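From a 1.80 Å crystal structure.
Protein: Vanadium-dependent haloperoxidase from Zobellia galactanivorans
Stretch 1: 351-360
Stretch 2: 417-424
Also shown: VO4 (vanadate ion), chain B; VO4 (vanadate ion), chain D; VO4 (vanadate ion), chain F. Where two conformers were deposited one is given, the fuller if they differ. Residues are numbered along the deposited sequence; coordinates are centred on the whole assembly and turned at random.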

ATOM      1  N   SER A 351      -4.247 -21.513 -27.050  1.00 12.45           N
ATOM      2  CA  SER A 351      -3.921 -22.394 -25.936  1.00 14.79           C
ATOM      3  C   SER A 351      -2.995 -21.735 -24.852  1.00 14.19           C
ATOM      4  O   SER A 351      -2.828 -22.319 -23.733  1.00 15.10           O
ATOM      5  N   TRP A 352      -2.475 -20.564 -25.133  1.00 12.00           N
ATOM      6  CA  TRP A 352      -1.528 -19.959 -24.200  1.00 11.55           C
ATOM      7  C   TRP A 352      -2.209 -19.470 -22.945  1.00 12.67           C
ATOM      8  O   TRP A 352      -3.336 -18.905 -23.014  1.00 13.32           O
ATOM      9  N   LYS A 353      -1.522 -19.652 -21.800  1.00 11.72           N
ATOM     10  CA  LYS A 353      -2.019 -19.144 -20.520  1.00 13.57           C
ATOM     11  C   LYS A 353      -0.891 -18.489 -19.760  1.00 11.63           C
ATOM     12  O   LYS A 353       0.189 -19.001 -19.743  1.00 13.19           O
ATOM     13  N   PRO A 354      -1.174 -17.394 -19.085  1.00 10.43           N
ATOM     14  CA  PRO A 354      -0.184 -16.772 -18.273  1.00  9.70           C
ATOM     15  C   PRO A 354       0.109 -17.588 -17.043  1.00  9.80           C
ATOM     16  O   PRO A 354      -0.747 -18.354 -16.601  1.00 10.51           O
ATOM     17  N   VAL A 355       1.279 -17.401 -16.446  1.00  9.54           N
ATOM     18  CA  VAL A 355       1.622 -18.047 -15.203  1.00 10.11           C
ATOM     19  C   VAL A 355       0.646 -17.652 -14.099  1.00 10.14           C
ATOM     20  O   VAL A 355       0.155 -18.521 -13.360  1.00 11.31           O
ATOM     21  N   LEU A 356       0.370 -16.377 -13.989  1.00 10.28           N
ATOM     22  CA  LEU A 356      -0.583 -15.872 -12.982  1.00 10.33           C
ATOM     23  C   LEU A 356      -1.907 -15.557 -13.650  1.00 10.90           C
ATOM     24  O   LEU A 356      -1.932 -15.151 -14.795  1.00 12.00           O
ATOM     25  N   GLN A 357      -2.980 -15.590 -12.879  1.00 10.88           N
ATOM     26  CA  GLN A 357      -4.242 -15.066 -13.334  0.50 11.42           C
ATOM     27  C   GLN A 357      -4.171 -13.545 -13.535  1.00 12.31           C
ATOM     28  O   GLN A 357      -3.575 -12.862 -12.707  1.00 13.49           O
ATOM     29  N   THR A 358      -4.835 -13.033 -14.575  1.00 11.54           N
ATOM     30  CA  THR A 358      -4.768 -11.614 -14.877  1.00 11.30           C
ATOM     31  C   THR A 358      -5.707 -10.871 -13.964  1.00 10.25           C
ATOM     32  O   THR A 358      -6.828 -11.283 -13.836  1.00 11.17           O
ATOM     33  N   PRO A 359      -5.224  -9.828 -13.273  1.00 10.98           N
ATOM     34  CA  PRO A 359      -6.089  -9.035 -12.470  1.00 11.66           C
ATOM     35  C   PRO A 359      -7.098  -8.235 -13.217  1.00 10.23           C
ATOM     36  O   PRO A 359      -6.875  -7.818 -14.341  1.00 10.07           O
ATOM     37  N   PRO A 360      -8.259  -7.950 -12.578  1.00 10.76           N
ATOM     38  CA  PRO A 360      -9.342  -7.321 -13.277  1.00 12.10           C
ATOM     39  C   PRO A 360      -9.300  -5.824 -13.395  1.00 10.66           C
ATOM     40  O   PRO A 360     -10.145  -5.133 -12.861  1.00 11.42           O
ATOM     41  N   SER A 417       8.528  -9.545 -11.646  1.00 10.87           N
ATOM     42  CA  SER A 417       7.626 -10.679 -11.369  1.00 11.82           C
ATOM     43  C   SER A 417       6.401 -10.618 -12.233  1.00 10.47           C
ATOM     44  O   SER A 417       5.838 -11.658 -12.526  1.00  9.88           O
ATOM     45  N   ARG A 418       5.987  -9.406 -12.632  1.00 11.40           N
ATOM     46  CA  ARG A 418       4.813  -9.247 -13.498  1.00 11.78           C
ATOM     47  C   ARG A 418       5.044  -9.662 -14.960  1.00 11.12           C
ATOM     48  O   ARG A 418       4.064  -9.989 -15.611  1.00 11.36           O
ATOM     49  N   MET A 419       6.298  -9.657 -15.394  1.00 10.91           N
ATOM     50  CA  MET A 419       6.679 -10.178 -16.715  1.00 11.62           C
ATOM     51  C   MET A 419       6.685 -11.679 -16.647  1.00 11.96           C
ATOM     52  O   MET A 419       6.041 -12.351 -17.524  1.00 10.82           O
ATOM     53  N   TYR A 420       7.313 -12.225 -15.593  1.00 10.47           N
ATOM     54  CA  TYR A 420       7.256 -13.702 -15.416  1.00 10.68           C
ATOM     55  C   TYR A 420       5.862 -14.161 -15.269  1.00  9.83           C
ATOM     56  O   TYR A 420       5.543 -15.294 -15.649  1.00 10.12           O
ATOM     57  N   GLY A 421       5.008 -13.311 -14.669  1.00  9.01           N
ATOM     58  CA  GLY A 421       3.650 -13.690 -14.468  1.00  9.95           C
ATOM     59  C   GLY A 421       2.713 -13.684 -15.677  1.00  9.79           C
ATOM     60  O   GLY A 421       1.590 -14.256 -15.581  1.00 10.40           O
ATOM     61  N   GLY A 422       3.126 -13.068 -16.779  1.00  8.24           N
ATOM     62  CA  GLY A 422       2.360 -13.032 -18.042  1.00  7.94           C
ATOM     63  C   GLY A 422       1.241 -12.074 -18.088  1.00  8.71           C
ATOM     64  O   GLY A 422       0.393 -12.179 -18.957  1.00 10.00           O
ATOM     65  N   ILE A 423       1.231 -11.084 -17.155  1.00  9.05           N
ATOM     66  CA  ILE A 423       0.109 -10.163 -17.055  1.00  9.64           C
ATOM     67  C   ILE A 423       0.408  -8.696 -17.380  1.00  9.35           C
ATOM     68  O   ILE A 423      -0.483  -7.888 -17.442  1.00  9.58           O
ATOM     69  N   HIS A 424       1.671  -8.342 -17.494  1.00  8.71           N
ATOM     70  CA  HIS A 424       2.116  -6.993 -17.916  1.00  8.68           C
ATOM     71  C   HIS A 424       3.094  -7.060 -19.011  1.00  9.97           C
ATOM     72  O   HIS A 424       3.986  -7.906 -19.022  1.00 11.37           O
TER

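The most unusual feature of this contact is that its tightest point has no side chain on one side: the glycine turn that follows the helix, Gly421-Gly422, lies directly against the irregular 354-356 segment. Gly422 leaves the helix with positive phi in a Schellman motif, a conformation that by itself favours glycine. Packing adds a second demand, because an ideal CB on Gly422 would point toward stretch 1 and lie 2.9 Å from Pro354 CB, while one on Gly421 would fall 2.7 Å from Leu356 CD1. Both positions would clash.

The bare backbone is put to use. Leu356 N donates a nearly straight hydrogen bond to Gly421 O (2.9 Å). Pro354 points toward the turn and rests its CB 3.6 Å from Gly421 O and 3.6 Å from Gly422 O. Trp352, with chi1 t, starts sideways, but its ring reaches back and presents its edge to the turn, with CH2 3.9 Å from Gly422 O.

Two waters extend the polar link. Water 1 accepts from Val355 N (3.1 Å) and donates to Tyr420 O (2.8 Å); Val355 itself points sideways in the t rotamer and sets CG2 3.6 Å from Tyr420 O. Water 2 donates to both Thr358 OG1 and Gly422 O, at 2.9 Å each.

Beyond the glycines, Ile423 points in and buries more area than any other residue here. Its p, m rotamer sends CD1 to within 4.0 Å of Leu356 CD1, while CG2 lies 3.6 Å from Thr358 OG1, on an m side chain, and 3.6 Å from Leu356 O. That carbonyl oxygen is buried without a polar partner, a cost the contact tolerates. Pro359 CD adds a looser apolar contact with Ile423 CB at 4.2 Å.

Leu356 (m, t) and Pro359 also point in, and both meet Arg418. This arginine leaves its helix pointing away, yet three successive m torsions bring the guanidinium back, with NH1 3.5 Å from Leu356 CD1 and NH2 3.5 Å from Pro359 CG, the proline lying at the guanidinium edge. From there NE donates to O2 of the chain D vanadate (3.0 Å) and NH2 to O4 of the chain F vanadate (3.1 Å). His424, chi1 m, binds the vanadium through NE2, 2.2 Å from V of the chain B vanadate, as expected of a vanadium-dependent haloperoxidase. The rule to read here is economical: glycines let the backbones meet, and apolar side chains pack against the arginine that donates to the vanadate oxygens.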

ATOM      1  CB  SER A 351      -3.238 -23.647 -26.464  1.00 15.62           C
ATOM      2  OG  SER A 351      -1.843 -23.364 -26.759  1.00 20.86           O
ATOM      3  CB  TRP A 352      -0.830 -18.810 -24.903  1.00 12.14           C
ATOM      4  CG  TRP A 352       0.329 -18.141 -24.217  1.00  9.61           C
ATOM      5  CD1 TRP A 352       1.649 -18.431 -24.345  1.00 11.01           C
ATOM      6  CD2 TRP A 352       0.245 -17.064 -23.266  1.00  9.15           C
ATOM      7  NE1 TRP A 352       2.424 -17.487 -23.613  1.00 10.65           N
ATOM      8  CE2 TRP A 352       1.562 -16.671 -22.929  1.00  9.24           C
ATOM      9  CE3 TRP A 352      -0.821 -16.338 -22.726  1.00  8.76           C
ATOM     10  CZ2 TRP A 352       1.835 -15.614 -22.129  1.00  9.38           C
ATOM     11  CZ3 TRP A 352      -0.519 -15.302 -21.892  1.00  9.48           C
ATOM     12  CH2 TRP A 352       0.796 -14.961 -21.596  1.00  9.82           C
ATOM     13  CB  LYS A 353      -2.545 -20.269 -19.662  1.00 16.92           C
ATOM     14  CG  LYS A 353      -3.693 -21.046 -20.333  1.00 24.84           C
ATOM     15  CD  LYS A 353      -4.912 -20.184 -20.555  1.00 29.71           C
ATOM     16  CE  LYS A 353      -6.054 -21.002 -21.239  1.00 37.96           C
ATOM     17  NZ  LYS A 353      -6.246 -22.259 -20.468  1.00 39.11           N
ATOM     18  CB  PRO A 354      -0.844 -15.417 -17.904  1.00  9.54           C
ATOM     19  CG  PRO A 354      -2.287 -15.684 -17.983  1.00 10.72           C
ATOM     20  CD  PRO A 354      -2.444 -16.695 -19.097  1.00 11.76           C
ATOM     21  CB  VAL A 355       3.071 -17.729 -14.774  1.00 11.78           C
ATOM     22  CG1 VAL A 355       3.344 -18.149 -13.359  1.00 12.83           C
ATOM     23  CG2 VAL A 355       4.046 -18.517 -15.643  1.00 13.13           C
ATOM     24  CB  LEU A 356      -0.052 -14.599 -12.374  1.00 10.43           C
ATOM     25  CG  LEU A 356       1.298 -14.757 -11.661  1.00 10.85           C
ATOM     26  CD1 LEU A 356       1.745 -13.386 -11.147  1.00 11.20           C
ATOM     27  CD2 LEU A 356       1.316 -15.765 -10.539  1.00 12.20           C
ATOM     28  CB  GLN A 357      -5.303 -15.381 -12.293  0.50 11.53           C
ATOM     29  CG  GLN A 357      -6.697 -14.982 -12.736  0.50 12.27           C
ATOM     30  CD  GLN A 357      -7.811 -15.485 -11.774  0.50 13.51           C
ATOM     31  OE1 GLN A 357      -8.587 -14.672 -11.156  0.50 11.98           O
ATOM     32  NE2 GLN A 357      -7.911 -16.835 -11.676  0.50 14.24           N
ATOM     33  CB  THR A 358      -5.153 -11.357 -16.363  1.00 12.62           C
ATOM     34  OG1 THR A 358      -4.263 -12.145 -17.214  1.00 13.79           O
ATOM     35  CG2 THR A 358      -4.960  -9.865 -16.637  1.00 13.94           C
ATOM     36  CB  PRO A 359      -5.124  -8.130 -11.734  1.00 12.38           C
ATOM     37  CG  PRO A 359      -3.788  -8.790 -11.823  1.00 13.86           C
ATOM     38  CD  PRO A 359      -3.844  -9.384 -13.167  1.00 11.89           C
ATOM     39  CB  PRO A 360     -10.573  -7.744 -12.450  1.00 12.06           C
ATOM     40  CG  PRO A 360     -10.038  -7.812 -11.053  1.00 12.84           C
ATOM     41  CD  PRO A 360      -8.604  -8.321 -11.186  1.00 12.87           C
ATOM     42  CB  SER A 417       7.220 -10.738  -9.924  1.00  9.95           C
ATOM     43  OG  SER A 417       6.245  -9.780  -9.661  1.00 10.38           O
ATOM     44  CB  ARG A 418       4.261  -7.825 -13.434  1.00 13.78           C
ATOM     45  CG  ARG A 418       4.157  -7.319 -12.002  1.00 16.40           C
ATOM     46  CD  ARG A 418       3.384  -8.210 -11.059  1.00 16.05           C
ATOM     47  NE  ARG A 418       1.905  -8.051 -11.242  1.00 17.04           N
ATOM     48  CZ  ARG A 418       0.968  -8.873 -10.817  1.00 18.67           C
ATOM     49  NH1 ARG A 418       1.246 -10.007 -10.195  1.00 18.41           N
ATOM     50  NH2 ARG A 418      -0.357  -8.547 -11.005  1.00 20.93           N
ATOM     51  CB  MET A 419       8.056  -9.648 -17.147  1.00 12.36           C
ATOM     52  CG  MET A 419       8.554 -10.334 -18.415  1.00 13.45           C
ATOM     53  SD  MET A 419       7.566 -10.098 -19.899  1.00 12.48           S
ATOM     54  CE  MET A 419       7.549  -8.272 -19.885  1.00 15.72           C
ATOM     55  CB  TYR A 420       8.021 -14.123 -14.189  1.00 10.58           C
ATOM     56  CG  TYR A 420       9.475 -13.660 -14.117  1.00 11.07           C
ATOM     57  CD1 TYR A 420      10.236 -13.501 -15.260  1.00 12.44           C
ATOM     58  CD2 TYR A 420      10.124 -13.508 -12.873  1.00 12.54           C
ATOM     59  CE1 TYR A 420      11.591 -13.129 -15.200  1.00 13.95           C
ATOM     60  CE2 TYR A 420      11.466 -13.121 -12.803  1.00 12.31           C
ATOM     61  CZ  TYR A 420      12.178 -12.949 -13.939  1.00 16.10           C
ATOM     62  OH  TYR A 420      13.513 -12.618 -13.909  1.00 18.37           O
ATOM     63  CB  ILE A 423      -0.661 -10.294 -15.696  1.00 10.96           C
ATOM     64  CG1 ILE A 423       0.154  -9.751 -14.540  1.00 13.34           C
ATOM     65  CG2 ILE A 423      -1.144 -11.733 -15.542  1.00 11.89           C
ATOM     66  CD1 ILE A 423       1.238 -10.629 -14.029  1.00 13.83           C
ATOM     67  CB  HIS A 424       2.715  -6.179 -16.736  1.00  9.14           C
ATOM     68  CG  HIS A 424       1.687  -5.586 -15.808  1.00  8.87           C
ATOM     69  ND1 HIS A 424       0.791  -4.617 -16.181  1.00  9.14           N
ATOM     70  CD2 HIS A 424       1.373  -5.904 -14.522  1.00  9.41           C
ATOM     71  CE1 HIS A 424       0.024  -4.304 -15.142  1.00  9.58           C
ATOM     72  NE2 HIS A 424       0.349  -5.081 -14.126  1.00  9.23           N
TER
HETATM   73  V   VO4 B1449      -0.613  -5.102 -12.196  1.00 11.88           V
HETATM   74  O2  VO4 D1451       1.139  -5.210 -11.568  1.00 10.34           O
HETATM   75  O4  VO4 F1453      -1.569  -6.277 -12.643  1.00 15.56           O
HETATM   76  O   HOH W   1       3.731 -16.017 -17.698  1.00 12.68           O
HETATM   77  O   HOH W   2      -2.359 -11.400 -19.266  1.00  8.99           O